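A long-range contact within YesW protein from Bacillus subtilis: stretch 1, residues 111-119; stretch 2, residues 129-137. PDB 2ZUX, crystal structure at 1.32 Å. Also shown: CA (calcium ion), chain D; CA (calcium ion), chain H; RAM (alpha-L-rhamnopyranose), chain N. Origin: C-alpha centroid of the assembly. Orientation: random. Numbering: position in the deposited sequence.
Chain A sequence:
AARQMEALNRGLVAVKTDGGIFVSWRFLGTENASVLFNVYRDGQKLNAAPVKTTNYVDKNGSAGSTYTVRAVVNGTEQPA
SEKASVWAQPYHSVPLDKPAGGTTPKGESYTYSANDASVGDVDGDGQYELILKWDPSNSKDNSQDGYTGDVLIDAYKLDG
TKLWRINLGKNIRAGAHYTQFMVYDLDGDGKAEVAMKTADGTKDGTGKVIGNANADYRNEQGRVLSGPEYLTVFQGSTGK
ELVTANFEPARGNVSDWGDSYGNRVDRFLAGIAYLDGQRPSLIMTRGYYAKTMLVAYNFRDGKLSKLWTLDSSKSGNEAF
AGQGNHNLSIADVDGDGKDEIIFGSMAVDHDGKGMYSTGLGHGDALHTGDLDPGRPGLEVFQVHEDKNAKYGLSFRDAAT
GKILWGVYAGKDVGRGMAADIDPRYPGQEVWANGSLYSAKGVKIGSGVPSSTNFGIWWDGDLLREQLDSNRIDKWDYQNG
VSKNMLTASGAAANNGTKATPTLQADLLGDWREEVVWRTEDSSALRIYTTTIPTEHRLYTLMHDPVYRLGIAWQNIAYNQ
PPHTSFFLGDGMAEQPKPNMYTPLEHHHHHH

Stretch 1, residues 111-119: TYSANDASV
Stretch 2 129-137: ELILKWDPS

A beta bulge lets an antiparallel pair shift register without breaking its ladder, and strands 112-119 and 129-136 of YesW illustrate how. Both are extended, their directions 136° apart. Before the bulge Y112 faces P136, S113 faces D135 and A114 faces W134; after it A117 faces L132, S118 faces I131 and V119 faces L130. The extra residue is accommodated at N115 (phi/psi -129/-137°) and D116 (-64/144°), which share K133: N115 N donates to K133 O (2.9 Å), while K133 N donates to D116 O (2.9 Å).

Regular hydrogen-bonded pairs flank this step. S113 N reaches D135 O at 3.0 Å and D135 N returns to S113 O at 2.9 Å; S118 N to I131 O (2.8 Å) and I131 N to S118 O (2.9 Å) repeat the pattern.

A salt bridge lies beside the bulge. K133 (t, t, p, t) brings NZ to D116 OD2 at 3.1 Å, and D116 OD2 also binds the calcium ion of chain D at 2.4 Å, so one carboxylate oxygen serves two cations.

Apolar packing occupies the sheet face carrying Y112, A114, A117, V119, L130, L132, W134 and P136. With W134 at chi1 -70° (m) and chi2 95°, A114 CB lies over one face of its ring, 4.0 Å from W134 CZ3; A114 CB also meets L132 CD2 at 4.0 Å.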

# COMPACT_ATOMS: atom_id res chain seq x y z
N THR A 111 16.23 19.72 4.42
CA THR A 111 15.86 19.64 3.02
C THR A 111 14.82 18.54 2.86
O THR A 111 14.54 17.80 3.81
CB THR A 111 17.07 19.32 2.12
OG1 THR A 111 17.70 18.13 2.59
CG2 THR A 111 18.08 20.48 2.14
N TYR A 112 14.25 18.45 1.67
CA TYR A 112 13.19 17.47 1.41
C TYR A 112 13.61 16.34 0.48
O TYR A 112 14.39 16.55 -0.45
CB TYR A 112 11.97 18.17 0.82
CG TYR A 112 11.19 18.92 1.86
CD1 TYR A 112 11.36 20.29 2.04
CD2 TYR A 112 10.30 18.24 2.69
CE1 TYR A 112 10.63 20.97 3.02
CE2 TYR A 112 9.58 18.91 3.67
CZ TYR A 112 9.75 20.27 3.83
OH TYR A 112 9.03 20.95 4.79
N SER A 113 13.07 15.16 0.74
CA SER A 113 13.19 14.04 -0.18
C SER A 113 11.81 13.43 -0.40
O SER A 113 10.94 13.45 0.49
CB SER A 113 14.18 13.00 0.33
OG SER A 113 13.75 12.46 1.58
N ALA A 114 11.61 12.91 -1.61
CA ALA A 114 10.37 12.23 -1.96
C ALA A 114 10.28 10.96 -1.11
O ALA A 114 11.27 10.26 -0.94
CB ALA A 114 10.36 11.91 -3.42
N ASN A 115 9.11 10.68 -0.56
CA ASN A 115 8.98 9.58 0.39
C ASN A 115 7.80 8.69 -0.04
O ASN A 115 7.67 8.40 -1.23
CB ASN A 115 8.87 10.16 1.81
CG ASN A 115 9.18 9.15 2.91
OD1 ASN A 115 10.35 8.91 3.26
ND2 ASN A 115 8.14 8.61 3.49
N ASP A 116 6.96 8.25 0.90
CA ASP A 116 5.87 7.32 0.60
C ASP A 116 4.86 7.93 -0.34
O ASP A 116 4.53 9.11 -0.24
CB ASP A 116 5.12 6.96 1.89
CG ASP A 116 5.99 6.29 2.93
OD1 ASP A 116 6.96 5.59 2.58
OD2 ASP A 116 5.64 6.45 4.12
N ALA A 117 4.31 7.09 -1.22
CA ALA A 117 3.22 7.50 -2.08
C ALA A 117 2.00 6.59 -1.95
O ALA A 117 2.07 5.49 -1.38
CB ALA A 117 3.66 7.60 -3.55
N SER A 118 0.90 7.07 -2.51
CA SER A 118 -0.27 6.25 -2.76
C SER A 118 -0.78 6.60 -4.15
O SER A 118 -0.19 7.45 -4.84
CB SER A 118 -1.34 6.52 -1.71
OG SER A 118 -2.43 5.62 -1.86
N VAL A 119 -1.84 5.92 -4.59
CA VAL A 119 -2.48 6.25 -5.86
C VAL A 119 -3.99 6.39 -5.71
O VAL A 119 -4.62 5.75 -4.85
CB VAL A 119 -2.20 5.21 -6.97
CG1 VAL A 119 -0.78 5.36 -7.52
CG2 VAL A 119 -2.48 3.80 -6.48
N GLU A 129 -3.37 8.81 -10.56
CA GLU A 129 -2.47 9.88 -10.15
C GLU A 129 -1.64 9.37 -8.97
O GLU A 129 -2.06 8.46 -8.24
CB GLU A 129 -3.26 11.11 -9.70
CG GLU A 129 -3.78 12.00 -10.83
CD GLU A 129 -4.79 11.31 -11.73
OE1 GLU A 129 -5.87 10.89 -11.25
OE2 GLU A 129 -4.52 11.22 -12.95
N LEU A 130 -0.46 9.95 -8.79
CA LEU A 130 0.39 9.67 -7.64
C LEU A 130 0.20 10.74 -6.57
O LEU A 130 0.28 11.94 -6.87
CB LEU A 130 1.85 9.63 -8.08
CG LEU A 130 2.25 8.33 -8.77
CD1 LEU A 130 3.47 8.53 -9.67
CD2 LEU A 130 2.48 7.21 -7.75
N ILE A 131 -0.05 10.30 -5.34
CA ILE A 131 -0.13 11.19 -4.19
C ILE A 131 1.14 10.95 -3.39
O ILE A 131 1.34 9.84 -2.86
CB ILE A 131 -1.41 10.92 -3.34
CG1 ILE A 131 -2.68 10.95 -4.20
CG2 ILE A 131 -1.50 11.89 -2.16
CD1 ILE A 131 -2.94 12.25 -4.95
N LEU A 132 2.00 11.97 -3.31
CA LEU A 132 3.33 11.83 -2.75
C LEU A 132 3.54 12.60 -1.46
O LEU A 132 3.20 13.79 -1.39
CB LEU A 132 4.36 12.31 -3.77
CG LEU A 132 5.83 12.31 -3.36
CD1 LEU A 132 6.33 10.88 -3.22
CD2 LEU A 132 6.66 13.08 -4.37
N LYS A 133 4.10 11.93 -0.47
CA LYS A 133 4.50 12.58 0.78
C LYS A 133 5.97 12.96 0.68
O LYS A 133 6.81 12.12 0.33
CB LYS A 133 4.25 11.66 1.97
CG LYS A 133 4.61 12.26 3.34
CD LYS A 133 4.37 11.27 4.49
CE LYS A 133 5.44 10.20 4.51
NZ LYS A 133 5.17 9.13 5.53
N TRP A 134 6.27 14.22 0.98
CA TRP A 134 7.64 14.70 1.11
C TRP A 134 8.09 14.59 2.56
O TRP A 134 7.29 14.82 3.49
CB TRP A 134 7.73 16.16 0.67
CG TRP A 134 7.54 16.36 -0.80
CD1 TRP A 134 6.39 16.68 -1.44
CD2 TRP A 134 8.56 16.24 -1.80
NE1 TRP A 134 6.62 16.78 -2.81
CE2 TRP A 134 7.94 16.50 -3.05
CE3 TRP A 134 9.92 15.93 -1.78
CZ2 TRP A 134 8.65 16.47 -4.26
CZ3 TRP A 134 10.63 15.90 -2.98
CH2 TRP A 134 9.98 16.17 -4.20
N ASP A 135 9.35 14.24 2.78
CA ASP A 135 9.88 14.09 4.13
C ASP A 135 11.02 15.06 4.35
O ASP A 135 11.99 15.07 3.59
CB ASP A 135 10.37 12.66 4.37
CG ASP A 135 10.54 12.35 5.84
OD1 ASP A 135 9.56 12.51 6.61
OD2 ASP A 135 11.64 11.91 6.22
N PRO A 136 10.93 15.88 5.41
CA PRO A 136 12.06 16.75 5.74
C PRO A 136 13.17 15.91 6.35
O PRO A 136 12.91 14.89 7.01
CB PRO A 136 11.48 17.71 6.77
CG PRO A 136 10.42 16.90 7.47
CD PRO A 136 9.82 16.04 6.38
N SER A 137 14.41 16.34 6.15
CA SER A 137 15.58 15.56 6.57
C SER A 137 15.74 15.47 8.09
O SER A 137 16.60 14.73 8.58
CB SER A 137 16.84 16.14 5.94
OG SER A 137 16.99 17.51 6.27
CA CA D . 5.54 4.86 5.87
CA CA H . -6.64 10.11 -13.55
C1 RAM N . 15.80 8.62 6.79
C2 RAM N . 14.41 9.24 6.59
C3 RAM N . 14.08 9.55 5.13
C4 RAM N . 14.51 8.40 4.23
C5 RAM N . 16.02 8.23 4.39
C6 RAM N . 16.56 7.16 3.46
O1 RAM N . 16.73 9.62 7.13
O2 RAM N . 13.44 8.36 7.12
O3 RAM N . 12.71 9.83 4.97
O4 RAM N . 14.13 8.55 2.87
O5 RAM N . 16.31 7.84 5.72
O HOH W 1 19.71 18.27 4.40
O HOH W 2 14.62 14.27 3.49
O HOH W 3 7.73 8.28 6.16
O HOH W 4 7.58 5.61 6.66
O HOH W 5 4.56 6.62 7.13
O HOH W 6 -5.36 10.64 -15.50